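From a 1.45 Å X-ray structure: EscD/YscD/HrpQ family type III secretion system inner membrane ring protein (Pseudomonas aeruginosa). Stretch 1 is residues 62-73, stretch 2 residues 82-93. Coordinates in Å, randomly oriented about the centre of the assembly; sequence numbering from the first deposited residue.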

# COMPACT_ATOMS: atom_id res chain seq x y z
N GLU A 62 -10.15 -0.07 -4.06
CA GLU A 62 -10.33 1.29 -4.57
C GLU A 62 -9.11 2.12 -4.20
O GLU A 62 -8.36 1.78 -3.27
CB GLU A 62 -11.55 2.00 -3.94
CG GLU A 62 -12.84 1.23 -3.97
CD GLU A 62 -13.94 1.89 -3.14
OE1 GLU A 62 -13.81 3.10 -2.84
OE2 GLU A 62 -14.92 1.21 -2.79
N TRP A 63 -8.92 3.22 -4.92
CA TRP A 63 -7.82 4.13 -4.64
C TRP A 63 -8.10 5.52 -5.19
O TRP A 63 -8.98 5.72 -6.03
CB TRP A 63 -6.51 3.60 -5.21
CG TRP A 63 -6.54 3.38 -6.69
CD1 TRP A 63 -6.22 4.28 -7.65
CD2 TRP A 63 -6.95 2.19 -7.36
NE1 TRP A 63 -6.38 3.72 -8.90
CE2 TRP A 63 -6.83 2.43 -8.74
CE3 TRP A 63 -7.39 0.94 -6.93
CZ2 TRP A 63 -7.12 1.45 -9.70
CZ3 TRP A 63 -7.68 -0.02 -7.88
CH2 TRP A 63 -7.55 0.24 -9.24
N ALA A 64 -7.29 6.47 -4.73
CA ALA A 64 -7.47 7.88 -5.05
C ALA A 64 -7.23 8.19 -6.52
O ALA A 64 -6.32 7.66 -7.14
CB ALA A 64 -6.48 8.71 -4.24
N GLU A 65 -8.05 9.11 -7.03
CA GLU A 65 -7.84 9.64 -8.37
C GLU A 65 -6.44 10.24 -8.47
O GLU A 65 -5.96 10.91 -7.56
CB GLU A 65 -8.90 10.71 -8.67
CG GLU A 65 -8.99 11.11 -10.13
N GLY A 66 -5.77 9.97 -9.58
CA GLY A 66 -4.45 10.48 -9.81
C GLY A 66 -3.34 9.56 -9.38
O GLY A 66 -2.17 9.84 -9.68
N CYS A 67 -3.66 8.48 -8.68
CA CYS A 67 -2.66 7.49 -8.31
C CYS A 67 -2.98 6.17 -9.01
O CYS A 67 -4.09 5.94 -9.50
CB CYS A 67 -2.64 7.26 -6.80
SG CYS A 67 -2.06 8.72 -5.87
N GLU A 68 -1.97 5.31 -9.06
CA GLU A 68 -2.11 3.97 -9.59
C GLU A 68 -1.47 3.01 -8.59
O GLU A 68 -0.26 3.14 -8.32
CB GLU A 68 -1.42 3.86 -10.95
CG GLU A 68 -1.50 2.50 -11.60
CD GLU A 68 -2.76 2.33 -12.42
OE1 GLU A 68 -3.86 2.34 -11.83
OE2 GLU A 68 -2.65 2.20 -13.66
N PRO A 69 -2.20 2.04 -8.05
CA PRO A 69 -1.57 1.08 -7.14
C PRO A 69 -0.67 0.14 -7.92
O PRO A 69 -1.01 -0.32 -9.01
CB PRO A 69 -2.77 0.33 -6.55
CG PRO A 69 -3.80 0.38 -7.65
CD PRO A 69 -3.62 1.76 -8.28
N ARG A 70 0.52 -0.09 -7.36
CA ARG A 70 1.51 -0.96 -7.99
C ARG A 70 2.03 -1.94 -6.95
O ARG A 70 2.08 -1.64 -5.76
CB ARG A 70 2.63 -0.16 -8.59
CG ARG A 70 2.15 0.74 -9.72
CD ARG A 70 3.24 1.62 -10.29
NE ARG A 70 2.70 2.50 -11.32
CZ ARG A 70 2.59 2.18 -12.60
NH1 ARG A 70 3.03 1.01 -13.05
NH2 ARG A 70 2.05 3.06 -13.44
N GLN A 71 2.40 -3.12 -7.44
CA GLN A 71 3.00 -4.16 -6.62
C GLN A 71 4.31 -4.51 -7.30
O GLN A 71 4.32 -4.98 -8.44
CB GLN A 71 2.07 -5.36 -6.51
CG GLN A 71 2.69 -6.51 -5.75
CD GLN A 71 1.73 -7.65 -5.58
OE1 GLN A 71 1.08 -7.76 -4.55
NE2 GLN A 71 1.61 -8.48 -6.60
N ASP A 72 5.43 -4.21 -6.64
CA ASP A 72 6.75 -4.34 -7.26
C ASP A 72 6.79 -3.66 -8.64
O ASP A 72 7.37 -4.17 -9.61
CB ASP A 72 7.19 -5.81 -7.32
CG ASP A 72 7.40 -6.41 -5.94
OD1 ASP A 72 7.80 -5.66 -5.01
OD2 ASP A 72 7.16 -7.62 -5.79
N GLY A 73 6.16 -2.49 -8.71
CA GLY A 73 6.14 -1.67 -9.90
C GLY A 73 5.06 -1.99 -10.91
O GLY A 73 4.84 -1.18 -11.82
N LEU A 82 -3.34 -9.20 -3.34
CA LEU A 82 -1.98 -8.71 -3.19
C LEU A 82 -1.12 -9.74 -2.47
O LEU A 82 -1.62 -10.59 -1.74
CB LEU A 82 -2.00 -7.38 -2.45
CG LEU A 82 -2.77 -6.26 -3.16
CD1 LEU A 82 -2.73 -5.01 -2.28
CD2 LEU A 82 -2.25 -5.99 -4.56
N GLN A 83 0.19 -9.69 -2.73
CA GLN A 83 1.13 -10.67 -2.22
C GLN A 83 1.87 -10.17 -0.98
O GLN A 83 2.44 -9.08 -0.97
CB GLN A 83 2.13 -11.10 -3.30
CG GLN A 83 1.52 -12.13 -4.28
CD GLN A 83 0.85 -13.33 -3.58
OE1 GLN A 83 -0.31 -13.65 -3.85
NE2 GLN A 83 1.57 -13.98 -2.68
N ALA A 84 1.89 -11.01 0.05
CA ALA A 84 2.60 -10.66 1.27
C ALA A 84 4.08 -10.42 0.97
O ALA A 84 4.72 -11.16 0.20
CB ALA A 84 2.45 -11.78 2.30
N LEU A 85 4.60 -9.36 1.58
CA LEU A 85 5.99 -8.94 1.54
C LEU A 85 6.42 -8.39 0.19
O LEU A 85 7.58 -8.01 0.05
CB LEU A 85 6.97 -10.00 2.07
CG LEU A 85 6.76 -10.31 3.55
CD1 LEU A 85 7.82 -11.30 3.99
CD2 LEU A 85 6.84 -9.09 4.44
N ALA A 86 5.53 -8.31 -0.78
CA ALA A 86 5.85 -7.56 -1.99
C ALA A 86 5.74 -6.06 -1.70
O ALA A 86 5.02 -5.63 -0.79
CB ALA A 86 4.90 -7.96 -3.11
N GLY A 87 6.48 -5.25 -2.45
CA GLY A 87 6.42 -3.81 -2.25
C GLY A 87 5.20 -3.16 -2.87
O GLY A 87 5.04 -3.17 -4.10
N GLN A 88 4.31 -2.63 -2.05
CA GLN A 88 3.07 -2.01 -2.51
C GLN A 88 3.26 -0.49 -2.52
O GLN A 88 3.77 0.09 -1.55
CB GLN A 88 1.91 -2.37 -1.58
CG GLN A 88 1.78 -3.83 -1.23
CD GLN A 88 1.44 -4.74 -2.41
OE1 GLN A 88 0.96 -4.29 -3.46
NE2 GLN A 88 1.65 -6.03 -2.23
N THR A 89 2.81 0.17 -3.58
CA THR A 89 2.82 1.62 -3.64
C THR A 89 1.49 2.12 -4.17
O THR A 89 0.79 1.42 -4.90
CB THR A 89 3.96 2.21 -4.50
OG1 THR A 89 3.81 1.75 -5.85
CG2 THR A 89 5.29 1.78 -3.97
N CYS A 90 1.15 3.35 -3.78
CA CYS A 90 -0.02 4.05 -4.31
C CYS A 90 0.34 5.53 -4.20
O CYS A 90 0.19 6.14 -3.14
CB CYS A 90 -1.27 3.69 -3.54
SG CYS A 90 -2.78 4.19 -4.38
N GLY A 91 0.99 6.05 -5.24
CA GLY A 91 1.54 7.39 -5.17
C GLY A 91 2.55 7.50 -4.04
O GLY A 91 3.48 6.70 -3.93
N PRO A 92 2.37 8.48 -3.15
CA PRO A 92 3.34 8.65 -2.06
C PRO A 92 3.38 7.48 -1.09
O PRO A 92 4.39 7.31 -0.40
CB PRO A 92 2.88 9.93 -1.35
CG PRO A 92 1.49 10.15 -1.78
CD PRO A 92 1.30 9.50 -3.11
N LEU A 93 2.33 6.68 -1.01
CA LEU A 93 2.27 5.64 0.01
C LEU A 93 3.08 4.42 -0.41
O LEU A 93 2.94 3.91 -1.54
CB LEU A 93 0.83 5.21 0.21
CG LEU A 93 0.59 4.05 1.17
CD1 LEU A 93 0.96 4.44 2.57
CD2 LEU A 93 -0.86 3.62 1.07
O HOH W 1 2.16 3.63 -7.12
O HOH W 2 0.64 6.39 -8.23
O HOH W 3 -0.54 -2.26 -4.53
O HOH W 4 5.22 -1.00 -6.26

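The contact is anchored by short, nearly straight hydrogen bonds along the strand that ends at Gln71 and the antiparallel strand 88-90, whose axes approach to 4.7 Å. Arg70 and Thr89 form the hydrogen-bonded pair: Arg70 N donates to Thr89 O at 2.9 Å, and Thr89 N returns the bond to Arg70 O at 2.9 Å. One residue past the strand the ladder changes character. Asp72 N still reaches a backbone carbonyl, Gly87 O, at 2.8 Å, but the return bond runs from Gly87 N to the side-chain oxygen Asp72 OD1 at 2.9 Å. Asp72 has left strand geometry, with phi and psi of 50° and 41°, and its carboxylate takes the place a carbonyl would have filled.

Gln71 supplies the other polar rule: one acceptor, two donors. Its extended side chain (chi1 and chi2 both t) carries OE1 to within 2.8 Å of Gln83 N and 2.9 Å of Gln88 NE2, both bonds close to linear. A single amide oxygen thus ties the strand to its cross-strand partner and to the start of the type II turn from Gln83 to Ala86. Along the way Gln71 CG rests 3.7 Å from Ala86 CB, so the aliphatic part of the side chain packs as well.

Waters add further links between the stretches. Water 1 donates to Glu68 O at 2.7 Å, accepts from Gly91 N at 3.3 Å and bonds Thr89 OG1 at 2.8 Å. Water 3 donates to both Arg70 O (3.0 Å) and Gln88 OE1 (2.7 Å), linking the strands again. Between these bonds, CA-H...O contacts use the carbonyls a second time, as from Pro69 CA to Thr89 O at 3.3 Å.

The apolar packing gathers around Cys90, whose side chain shares a sheet face with those of Pro69, Gln71 and Gln88. Cys90 SG lies 3.9 Å from both Trp63 CB and Cys67 CB, and 4.4 Å from Pro69 CB; it meets the Trp63 ring obliquely. Cys67 SG in turn sits 3.9 Å from Gly91 CA. An ideal CB on Gly91 would come within 2.7 Å of that sulfur and clash, and the residue's positive phi, within the type II' turn from Cys90 to Leu93, independently favours glycine. On the other face, Arg70 CB touches Thr89 OG1 at 3.5 Å before the arginine leads away, its NH1 bonding Gly73 O at 3.1 Å.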